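Local coordinates for protein thermospermine synthase (Medicago truncatula, PDB 6BQ6) that probably transfers an aminopropyl group from decarboxylated S-adenosylmethionine to spermidine, yielding thermospermine and methylthioadenosine in plant polyamine biosynthesis, at residues N162-G170 with K193-T203; D58-K69 with V72-D83. All coordinates share one frame; numbering follows the deposited sequence.

Contact 1 of 2, residues N162-G170 with K193-T203; sequences NDAKAELEG and KLYTKDFYELT
K193, in the short 3-10 turn ahead of helix 197-203, reaches D163 at the N-cap of helix 164-169, in the Rossmann-like catalytic domain. The two helix segments run nearly parallel (17°), their axes 11.3 Å apart. The salt bridge joins K193 NZ to D163 OD1 at 2.8 Å, with the ammonium on the syn side of the carboxylate but 33° out of its plane. A long, flexible lysine suits the task: its chain stays extended until a bend at the last torsion, and its CD crosses K165 CD at a slant, 4.1 Å away. Next to the bridge the contact turns apolar. The CB of K165 sits 3.7 Å from L194 CD2 and also meets F199 CE1, while L168 CD1 comes up to F199 CZ from the next helical turn. The CA of L194 rests over one face of that ring. At the far end E169 OE2 accepts a hydrogen bond from T203 OG1 (2.7 Å) and a salt bridge from K165 NZ (3.2 Å), both from the same face of the carboxylate. Threonine suits the place, since its CG2 also packs on E169 CG at 3.5 Å.

Further out, D163 and A164 line the site where adenosine binds, though none is bound to this chain, and L168 packs on F106 of strand 104-107. D163 is itself fixed as the N-cap, a role suited to a short acidic side chain: its OD2 accepts from A166 N at 3.0 Å through the anti lone pair.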
loop_
_atom_site.group_PDB
_atom_site.type_symbol
_atom_site.label_atom_id
_atom_site.label_comp_id
_atom_site.label_asym_id
_atom_site.label_seq_id
_atom_site.Cartn_x
_atom_site.Cartn_y
_atom_site.Cartn_z
ATOM N N ASN B 162 5.627 10.523 -35.565
ATOM C CA ASN B 162 5.025 11.836 -35.764
ATOM C C ASN B 162 3.797 11.951 -34.926
ATOM O O ASN B 162 3.254 10.949 -34.401
ATOM C CB ASN B 162 4.729 12.084 -37.277
ATOM C CG ASN B 162 4.679 13.567 -37.679
ATOM O OD1 ASN B 162 4.997 14.461 -36.884
ATOM N ND2 ASN B 162 4.262 13.832 -38.925
ATOM N N ASP B 163 3.386 13.197 -34.758
ATOM C CA ASP B 163 2.055 13.546 -34.295
ATOM C C ASP B 163 1.071 13.094 -35.369
ATOM O O ASP B 163 1.264 13.427 -36.522
ATOM C CB ASP B 163 1.971 15.058 -34.180
ATOM C CG ASP B 163 0.614 15.515 -33.763
ATOM O OD1 ASP B 163 0.310 15.422 -32.567
ATOM O OD2 ASP B 163 -0.161 15.969 -34.620
ATOM N N ALA B 164 0.036 12.350 -34.997
ATOM C CA ALA B 164 -0.915 11.808 -35.975
ATOM C C ALA B 164 -1.683 12.907 -36.732
ATOM O O ALA B 164 -1.987 12.725 -37.907
ATOM C CB ALA B 164 -1.885 10.830 -35.307
ATOM N N LYS B 165 -1.998 14.047 -36.090
ATOM C CA LYS B 165 -2.692 15.134 -36.799
ATOM C C LYS B 165 -1.823 15.695 -37.876
ATOM O O LYS B 165 -2.282 15.907 -39.002
ATOM C CB LYS B 165 -3.163 16.276 -35.842
ATOM C CG LYS B 165 -3.817 17.447 -36.554
ATOM C CD LYS B 165 -4.255 18.520 -35.550
ATOM C CE LYS B 165 -4.352 19.913 -36.167
ATOM N NZ LYS B 165 -5.666 20.123 -36.802
ATOM N N ALA B 166 -0.570 15.971 -37.546
ATOM C CA ALA B 166 0.384 16.461 -38.538
ATOM C C ALA B 166 0.580 15.491 -39.667
ATOM O O ALA B 166 0.612 15.897 -40.843
ATOM C CB ALA B 166 1.727 16.728 -37.864
ATOM N N GLU B 167 0.721 14.207 -39.320
ATOM C CA GLU B 167 0.922 13.173 -40.349
ATOM C C GLU B 167 -0.242 13.059 -41.321
ATOM O O GLU B 167 -0.040 13.098 -42.540
ATOM C CB GLU B 167 1.184 11.821 -39.707
ATOM C CG GLU B 167 1.611 10.742 -40.651
ATOM C CD GLU B 167 2.947 11.002 -41.340
ATOM O OE1 GLU B 167 3.734 11.819 -40.820
ATOM O OE2 GLU B 167 3.223 10.317 -42.367
ATOM N N LEU B 168 -1.465 12.991 -40.788
ATOM C CA LEU B 168 -2.658 12.901 -41.639
ATOM C C LEU B 168 -2.841 14.149 -42.520
ATOM O O LEU B 168 -3.152 14.024 -43.702
ATOM C CB LEU B 168 -3.917 12.669 -40.815
ATOM C CG LEU B 168 -4.036 11.255 -40.202
ATOM C CD1 LEU B 168 -5.097 11.213 -39.112
ATOM C CD2 LEU B 168 -4.343 10.231 -41.273
ATOM N N GLU B 169 -2.661 15.318 -41.922
ATOM C CA GLU B 169 -2.886 16.589 -42.627
ATOM C C GLU B 169 -1.886 16.798 -43.723
ATOM O O GLU B 169 -2.226 17.411 -44.728
ATOM C CB GLU B 169 -2.791 17.774 -41.677
ATOM C CG GLU B 169 -4.017 17.860 -40.836
ATOM C CD GLU B 169 -4.200 19.179 -40.120
ATOM O OE1 GLU B 169 -3.186 19.798 -39.715
ATOM O OE2 GLU B 169 -5.401 19.535 -39.943
ATOM N N GLY B 170 -0.671 16.297 -43.529
ATOM C CA GLY B 170 0.420 16.513 -44.473
ATOM C C GLY B 170 0.461 15.640 -45.692
ATOM O O GLY B 170 1.313 15.843 -46.556
ATOM N N LYS B 193 -6.069 16.723 -28.633
ATOM C CA LYS B 193 -6.517 17.269 -29.914
ATOM C C LYS B 193 -7.037 16.216 -30.897
ATOM O O LYS B 193 -7.808 16.543 -31.805
ATOM C CB LYS B 193 -5.445 18.120 -30.551
ATOM C CG LYS B 193 -4.211 17.358 -30.972
ATOM C CD LYS B 193 -3.216 18.340 -31.540
ATOM C CE LYS B 193 -2.036 17.609 -32.132
ATOM N NZ LYS B 193 -1.039 17.308 -31.085
ATOM N N LEU B 194 -6.622 14.967 -30.702
ATOM C CA LEU B 194 -7.032 13.881 -31.567
ATOM C C LEU B 194 -8.393 13.287 -31.204
ATOM O O LEU B 194 -8.796 12.272 -31.767
ATOM C CB LEU B 194 -5.952 12.825 -31.579
ATOM C CG LEU B 194 -4.554 13.346 -31.933
ATOM C CD1 LEU B 194 -3.454 12.284 -31.743
ATOM C CD2 LEU B 194 -4.452 13.894 -33.304
ATOM N N TYR B 195 -9.101 13.927 -30.268
ATOM C CA TYR B 195 -10.437 13.521 -29.855
ATOM C C TYR B 195 -11.447 14.664 -30.058
ATOM O O TYR B 195 -12.591 14.547 -29.666
ATOM C CB TYR B 195 -10.425 13.112 -28.376
ATOM C CG TYR B 195 -9.647 11.888 -28.041
ATOM C CD1 TYR B 195 -8.310 11.947 -27.706
ATOM C CD2 TYR B 195 -10.281 10.661 -27.985
ATOM C CE1 TYR B 195 -7.597 10.795 -27.354
ATOM C CE2 TYR B 195 -9.571 9.517 -27.666
ATOM C CZ TYR B 195 -8.261 9.587 -27.315
ATOM O OH TYR B 195 -7.633 8.442 -26.976
ATOM N N THR B 196 -11.036 15.764 -30.691
ATOM C CA THR B 196 -11.971 16.866 -30.823
ATOM C C THR B 196 -12.866 16.730 -32.064
ATOM O O THR B 196 -12.472 16.122 -33.087
ATOM C CB THR B 196 -11.244 18.223 -30.865
ATOM O OG1 THR B 196 -10.355 18.247 -31.977
ATOM C CG2 THR B 196 -10.449 18.444 -29.622
ATOM N N LYS B 197 -14.010 17.408 -31.991
ATOM C CA LYS B 197 -14.962 17.482 -33.081
ATOM C C LYS B 197 -14.282 17.990 -34.337
ATOM O O LYS B 197 -14.397 17.387 -35.409
ATOM C CB LYS B 197 -16.147 18.374 -32.740
ATOM C CG LYS B 197 -17.171 18.481 -33.851
ATOM C CD LYS B 197 -18.301 19.452 -33.489
ATOM C CE LYS B 197 -19.420 19.398 -34.531
ATOM N NZ LYS B 197 -19.069 20.126 -35.776
ATOM N N ASP B 198 -13.555 19.087 -34.200
ATOM C CA ASP B 198 -12.887 19.671 -35.370
ATOM C C ASP B 198 -11.812 18.760 -35.958
ATOM O O ASP B 198 -11.677 18.691 -37.189
ATOM C CB ASP B 198 -12.284 21.014 -35.033
ATOM C CG ASP B 198 -13.310 22.154 -35.075
ATOM O OD1 ASP B 198 -14.508 21.936 -35.373
ATOM O OD2 ASP B 198 -12.894 23.306 -34.797
ATOM N N PHE B 199 -11.048 18.071 -35.104
ATOM C CA PHE B 199 -10.110 17.053 -35.601
ATOM C C PHE B 199 -10.824 16.001 -36.459
ATOM O O PHE B 199 -10.430 15.707 -37.599
ATOM C CB PHE B 199 -9.319 16.405 -34.453
ATOM C CG PHE B 199 -8.499 15.221 -34.896
ATOM C CD1 PHE B 199 -7.370 15.413 -35.684
ATOM C CD2 PHE B 199 -8.953 13.962 -34.679
ATOM C CE1 PHE B 199 -6.644 14.343 -36.153
ATOM C CE2 PHE B 199 -8.231 12.883 -35.119
ATOM C CZ PHE B 199 -7.085 13.073 -35.871
ATOM N N TYR B 200 -11.886 15.445 -35.916
ATOM C CA TYR B 200 -12.597 14.380 -36.606
ATOM C C TYR B 200 -13.188 14.869 -37.898
ATOM O O TYR B 200 -13.051 14.195 -38.904
ATOM C CB TYR B 200 -13.702 13.833 -35.739
ATOM C CG TYR B 200 -13.289 13.075 -34.513
ATOM C CD1 TYR B 200 -12.202 12.177 -34.520
ATOM C CD2 TYR B 200 -14.047 13.172 -33.352
ATOM C CE1 TYR B 200 -11.859 11.450 -33.376
ATOM C CE2 TYR B 200 -13.729 12.431 -32.233
ATOM C CZ TYR B 200 -12.628 11.564 -32.246
ATOM O OH TYR B 200 -12.321 10.828 -31.112
ATOM N N GLU B 201 -13.815 16.055 -37.865
ATOM C CA GLU B 201 -14.488 16.604 -39.044
ATOM C C GLU B 201 -13.544 17.070 -40.122
ATOM O O GLU B 201 -13.795 16.800 -41.282
ATOM C CB GLU B 201 -15.421 17.766 -38.662
ATOM C CG GLU B 201 -16.477 18.076 -39.736
ATOM C CD GLU B 201 -17.428 19.182 -39.310
ATOM O OE1 GLU B 201 -18.279 19.583 -40.157
ATOM O OE2 GLU B 201 -17.331 19.627 -38.131
ATOM N N LEU B 202 -12.508 17.792 -39.742
ATOM C CA LEU B 202 -11.686 18.554 -40.677
ATOM C C LEU B 202 -10.383 17.886 -40.985
ATOM O O LEU B 202 -9.775 18.230 -41.983
ATOM C CB LEU B 202 -11.417 19.962 -40.136
ATOM C CG LEU B 202 -12.689 20.782 -39.886
ATOM C CD1 LEU B 202 -12.348 22.192 -39.423
ATOM C CD2 LEU B 202 -13.611 20.827 -41.111
ATOM N N THR B 203 -9.940 16.911 -40.184
ATOM C CA THR B 203 -8.641 16.247 -40.411
ATOM C C THR B 203 -8.828 14.781 -40.706
ATOM O O THR B 203 -8.304 14.266 -41.682
ATOM C CB THR B 203 -7.631 16.476 -39.237
ATOM O OG1 THR B 203 -7.351 17.890 -39.050
ATOM C CG2 THR B 203 -6.345 15.704 -39.441
#

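Contact 2 of 2, residues D58-K69 with V72-D83; sequences DIALLDTKPFGK and VLDGKLQSAETD. With TER (N-(3-amino-propyl)-N-(5-aminopropyl)-1,4-diaminobutane), chain F.
I59 and L73 lie side by side and point the same way, I59 CG1 meeting L73 CD2 at 3.9 Å, on one face of an antiparallel beta hairpin. A60 and V72, the adjacent hydrogen-bonded pair, use the other face; the small A60 lets V72 sit opposite it, and the branched V72 and L62 pack together, CG2 against CD1. In the type I' turn from L73 to K76, D74 has the positive phi such a turn needs; its side chain crosses D58 at about a right angle, and OD1 takes D58 N at 2.9 Å from above the carboxylate plane.

Near the 65-69 turn the F67 ring presents its edge to T82 OG1, 3.5 Å from CD1. E81 runs beside K69, extended beyond CG, and its OE1 accepts K69 N in a nearly straight bond (174°). G68, at positive phi, passes close to that carboxylate, where a side chain would clash.

Q78 bends at chi2 (-65°), giving NE2 to K76 O while OE1 comes 3.1 Å from C4 of the bound thermospermine. With an alanine in its place, K76 O is likely to lose one of its two donors and the polyamine the side chain beside its C4.

Strand 58-64 is flanked by 47-53, strand 29-34 packs on L62 and V72 through Y31, and F67 touches L39 of a neighbouring subunit.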
loop_
_atom_site.group_PDB
_atom_site.type_symbol
_atom_site.label_atom_id
_atom_site.label_comp_id
_atom_site.label_asym_id
_atom_site.label_seq_id
_atom_site.Cartn_x
_atom_site.Cartn_y
_atom_site.Cartn_z
ATOM N N ASP B 58 8.051 7.636 -18.756
ATOM C CA ASP B 58 8.799 6.501 -18.237
ATOM C C ASP B 58 8.174 5.216 -18.752
ATOM O O ASP B 58 6.994 5.169 -18.998
ATOM C CB ASP B 58 8.792 6.450 -16.703
ATOM C CG ASP B 58 9.551 7.622 -16.058
ATOM O OD1 ASP B 58 10.286 8.364 -16.757
ATOM O OD2 ASP B 58 9.374 7.804 -14.836
ATOM N N ILE B 59 9.011 4.208 -18.918
ATOM C CA ILE B 59 8.655 2.955 -19.540
ATOM C C ILE B 59 9.152 1.860 -18.624
ATOM O O ILE B 59 10.272 1.924 -18.187
ATOM C CB ILE B 59 9.358 2.813 -20.916
ATOM C CG1 ILE B 59 9.029 4.042 -21.779
ATOM C CG2 ILE B 59 8.925 1.510 -21.557
ATOM C CD1 ILE B 59 9.980 4.335 -22.909
ATOM N N ALA B 60 8.314 0.869 -18.322
ATOM C CA ALA B 60 8.696 -0.257 -17.452
ATOM C C ALA B 60 8.025 -1.522 -17.967
ATOM O O ALA B 60 6.899 -1.461 -18.468
ATOM C CB ALA B 60 8.272 0.016 -16.011
ATOM N N LEU B 61 8.761 -2.628 -17.975
ATOM C CA LEU B 61 8.205 -3.941 -18.226
ATOM C C LEU B 61 8.373 -4.814 -16.984
ATOM O O LEU B 61 9.508 -5.047 -16.513
ATOM C CB LEU B 61 8.858 -4.572 -19.430
ATOM C CG LEU B 61 8.237 -5.865 -19.948
ATOM C CD1 LEU B 61 6.866 -5.700 -20.606
ATOM C CD2 LEU B 61 9.212 -6.552 -20.900
ATOM N N LEU B 62 7.234 -5.236 -16.439
ATOM C CA LEU B 62 7.201 -5.951 -15.168
ATOM C C LEU B 62 6.829 -7.365 -15.432
ATOM O O LEU B 62 6.019 -7.615 -16.274
ATOM C CB LEU B 62 6.152 -5.332 -14.246
ATOM C CG LEU B 62 6.278 -3.825 -14.086
ATOM C CD1 LEU B 62 5.208 -3.316 -13.121
ATOM C CD2 LEU B 62 7.650 -3.402 -13.594
ATOM N N ASP B 63 7.337 -8.293 -14.656
ATOM C CA ASP B 63 6.887 -9.642 -14.735
ATOM C C ASP B 63 5.991 -9.834 -13.494
ATOM O O ASP B 63 6.474 -9.856 -12.403
ATOM C CB ASP B 63 8.044 -10.614 -14.739
ATOM C CG ASP B 63 7.592 -12.058 -14.754
ATOM O OD1 ASP B 63 6.362 -12.324 -14.781
ATOM O OD2 ASP B 63 8.479 -12.944 -14.713
ATOM N N THR B 64 4.698 -9.877 -13.719
ATOM C CA THR B 64 3.713 -9.963 -12.632
ATOM C C THR B 64 3.190 -11.356 -12.521
ATOM O O THR B 64 3.066 -12.056 -13.510
ATOM C CB THR B 64 2.540 -8.979 -12.843
ATOM O OG1 THR B 64 1.623 -9.486 -13.816
ATOM C CG2 THR B 64 3.044 -7.624 -13.319
ATOM N N LYS B 65 2.802 -11.734 -11.313
ATOM C CA LYS B 65 2.285 -13.071 -11.080
ATOM C C LYS B 65 0.906 -13.233 -11.670
ATOM O O LYS B 65 0.681 -14.184 -12.430
ATOM C CB LYS B 65 2.335 -13.405 -9.607
ATOM C CG LYS B 65 3.752 -13.481 -9.041
ATOM C CD LYS B 65 3.735 -14.018 -7.612
ATOM C CE LYS B 65 5.078 -13.894 -6.920
ATOM N NZ LYS B 65 5.945 -15.048 -7.301
ATOM N N PRO B 66 -0.045 -12.308 -11.369
ATOM C CA PRO B 66 -1.378 -12.585 -11.887
ATOM C C PRO B 66 -1.550 -12.420 -13.420
ATOM O O PRO B 66 -2.290 -13.190 -14.075
ATOM C CB PRO B 66 -2.256 -11.614 -11.103
ATOM C CG PRO B 66 -1.353 -10.519 -10.688
ATOM C CD PRO B 66 -0.025 -11.182 -10.433
ATOM N N PHE B 67 -0.838 -11.478 -14.015
ATOM C CA PHE B 67 -1.105 -11.098 -15.384
ATOM C C PHE B 67 0.087 -11.254 -16.327
ATOM O O PHE B 67 0.008 -10.806 -17.461
ATOM C CB PHE B 67 -1.654 -9.674 -15.411
ATOM C CG PHE B 67 -2.925 -9.520 -14.627
ATOM C CD1 PHE B 67 -4.024 -10.280 -14.939
ATOM C CD2 PHE B 67 -3.010 -8.642 -13.535
ATOM C CE1 PHE B 67 -5.213 -10.167 -14.235
ATOM C CE2 PHE B 67 -4.200 -8.541 -12.822
ATOM C CZ PHE B 67 -5.294 -9.299 -13.177
ATOM N N GLY B 68 1.158 -11.898 -15.890
ATOM C CA GLY B 68 2.377 -11.979 -16.711
ATOM C C GLY B 68 3.077 -10.649 -16.917
ATOM O O GLY B 68 3.011 -9.703 -16.085
ATOM N N LYS B 69 3.753 -10.554 -18.059
ATOM C CA LYS B 69 4.547 -9.409 -18.361
ATOM C C LYS B 69 3.640 -8.224 -18.615
ATOM O O LYS B 69 2.667 -8.337 -19.388
ATOM C CB LYS B 69 5.426 -9.694 -19.574
ATOM C CG LYS B 69 6.478 -10.752 -19.296
ATOM C CD LYS B 69 7.319 -11.036 -20.552
ATOM C CE LYS B 69 8.642 -11.748 -20.223
ATOM N NZ LYS B 69 8.655 -12.522 -18.931
ATOM N N VAL B 72 4.119 -0.826 -18.561
ATOM C CA VAL B 72 3.657 0.336 -17.803
ATOM C C VAL B 72 4.292 1.602 -18.324
ATOM O O VAL B 72 5.503 1.650 -18.461
ATOM C CB VAL B 72 4.016 0.120 -16.313
ATOM C CG1 VAL B 72 3.562 1.266 -15.402
ATOM C CG2 VAL B 72 3.402 -1.196 -15.863
ATOM N N LEU B 73 3.453 2.610 -18.624
ATOM C CA LEU B 73 3.942 3.883 -19.132
ATOM C C LEU B 73 3.528 4.965 -18.157
ATOM O O LEU B 73 2.342 5.095 -17.858
ATOM C CB LEU B 73 3.398 4.207 -20.505
ATOM C CG LEU B 73 3.780 3.260 -21.640
ATOM C CD1 LEU B 73 3.193 3.742 -22.955
ATOM C CD2 LEU B 73 5.280 3.018 -21.770
ATOM N N ASP B 74 4.516 5.678 -17.635
ATOM C CA ASP B 74 4.309 6.717 -16.597
ATOM C C ASP B 74 3.456 6.186 -15.441
ATOM O O ASP B 74 2.502 6.817 -15.010
ATOM C CB ASP B 74 3.724 7.991 -17.235
ATOM C CG ASP B 74 4.816 8.980 -17.730
ATOM O OD1 ASP B 74 5.985 8.969 -17.254
ATOM O OD2 ASP B 74 4.471 9.802 -18.584
ATOM N N GLY B 75 3.806 4.984 -14.991
ATOM C CA GLY B 75 3.122 4.293 -13.910
ATOM C C GLY B 75 1.700 3.839 -14.157
ATOM O O GLY B 75 0.993 3.466 -13.204
ATOM N N LYS B 76 1.266 3.868 -15.415
ATOM C CA LYS B 76 -0.052 3.414 -15.788
ATOM C C LYS B 76 0.100 2.189 -16.666
ATOM O O LYS B 76 0.754 2.219 -17.695
ATOM C CB LYS B 76 -0.812 4.515 -16.503
ATOM C CG LYS B 76 -0.831 5.836 -15.724
ATOM C CD LYS B 76 -2.213 6.473 -15.675
ATOM C CE LYS B 76 -2.646 7.021 -17.033
ATOM N NZ LYS B 76 -4.137 7.119 -17.103
ATOM N N LEU B 77 -0.469 1.095 -16.200
ATOM C CA LEU B 77 -0.512 -0.107 -16.932
ATOM C C LEU B 77 -1.132 0.122 -18.305
ATOM O O LEU B 77 -2.221 0.762 -18.411
ATOM C CB LEU B 77 -1.343 -1.088 -16.153
ATOM C CG LEU B 77 -1.580 -2.407 -16.823
ATOM C CD1 LEU B 77 -0.334 -3.240 -16.827
ATOM C CD2 LEU B 77 -2.711 -3.095 -16.090
ATOM N N GLN B 78 -0.446 -0.374 -19.343
ATOM C CA GLN B 78 -0.944 -0.301 -20.729
ATOM C C GLN B 78 -1.462 -1.627 -21.226
ATOM O O GLN B 78 -2.509 -1.714 -21.905
ATOM C CB GLN B 78 0.190 0.115 -21.658
ATOM C CG GLN B 78 0.865 1.402 -21.295
ATOM C CD GLN B 78 -0.067 2.565 -21.418
ATOM O OE1 GLN B 78 -0.585 2.842 -22.504
ATOM N NE2 GLN B 78 -0.297 3.265 -20.314
ATOM N N SER B 79 -0.672 -2.666 -21.018
ATOM C CA SER B 79 -0.927 -3.958 -21.598
ATOM C C SER B 79 -0.393 -4.996 -20.686
ATOM O O SER B 79 0.734 -4.856 -20.236
ATOM C CB SER B 79 -0.212 -4.043 -22.951
ATOM O OG SER B 79 0.096 -5.384 -23.334
ATOM N N ALA B 80 -1.181 -6.016 -20.359
ATOM C CA ALA B 80 -0.649 -7.194 -19.703
ATOM C C ALA B 80 -0.698 -8.393 -20.595
ATOM O O ALA B 80 -1.632 -8.609 -21.359
ATOM C CB ALA B 80 -1.380 -7.482 -18.417
ATOM N N GLU B 81 0.263 -9.255 -20.408
ATOM C CA GLU B 81 0.411 -10.405 -21.256
ATOM C C GLU B 81 -0.804 -11.333 -21.291
ATOM O O GLU B 81 -1.145 -11.849 -22.365
ATOM C CB GLU B 81 1.664 -11.165 -20.810
ATOM C CG GLU B 81 2.006 -12.408 -21.580
ATOM C CD GLU B 81 3.304 -13.070 -21.068
ATOM O OE1 GLU B 81 3.659 -12.922 -19.874
ATOM O OE2 GLU B 81 3.998 -13.686 -21.913
ATOM N N THR B 82 -1.420 -11.600 -20.146
ATOM C CA THR B 82 -2.466 -12.598 -20.120
ATOM C C THR B 82 -3.732 -12.116 -20.831
ATOM O O THR B 82 -4.501 -12.945 -21.266
ATOM C CB THR B 82 -2.877 -13.014 -18.693
ATOM O OG1 THR B 82 -3.162 -11.848 -17.906
ATOM C CG2 THR B 82 -1.766 -13.800 -18.051
ATOM N N ASP B 83 -4.005 -10.811 -20.835
ATOM C CA ASP B 83 -5.247 -10.332 -21.364
ATOM C C ASP B 83 -5.211 -9.204 -22.366
ATOM O O ASP B 83 -6.296 -8.745 -22.776
ATOM C CB ASP B 83 -6.272 -10.018 -20.242
ATOM C CG ASP B 83 -5.829 -8.961 -19.269
ATOM O OD1 ASP B 83 -4.960 -8.149 -19.589
ATOM O OD2 ASP B 83 -6.368 -8.944 -18.130
HETATM N N1 TER F . -0.153 5.042 -25.868
HETATM C C2 TER F . -0.634 3.789 -26.411
HETATM C C3 TER F . -2.147 3.695 -26.239
HETATM C C4 TER F . -2.580 3.529 -24.805
HETATM N N5 TER F . -3.980 3.184 -24.730
HETATM C C6 TER F . -4.403 2.014 -23.993
HETATM C C7 TER F . -5.743 2.245 -23.313
HETATM C C8 TER F . -5.873 1.285 -22.144
HETATM N N9 TER F . -5.312 1.813 -20.919
HETATM C C10 TER F . -5.349 0.984 -19.742
HETATM C C11 TER F . -5.410 1.741 -18.434
HETATM C C12 TER F . -5.783 0.744 -17.337
HETATM C C13 TER F . -5.546 1.276 -15.932
HETATM N N14 TER F . -5.911 2.679 -15.828
#

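How the contacts relate
Both contacts are partly buried and lie equally far from the centre of the chain, about 16 Å, yet they share no element and do not touch: their centres are about 29 Å apart, their nearest atoms about 10 Å. Contact 2 comes earlier in the chain, in the N-terminal tetramerisation region, and contact 1 later, in the catalytic domain. Backbone pairing dominates the hairpin, whereas the segments of contact 1 meet mainly through side chains, their two hydrogen bonds both side chain to side chain, with charged groups at the ends of an apolar middle. Each borders the active site differently: 162-170 supplies adenosine-site residues, 72-83 touches the polyamine. Other subunits reach contact 2 but not contact 1.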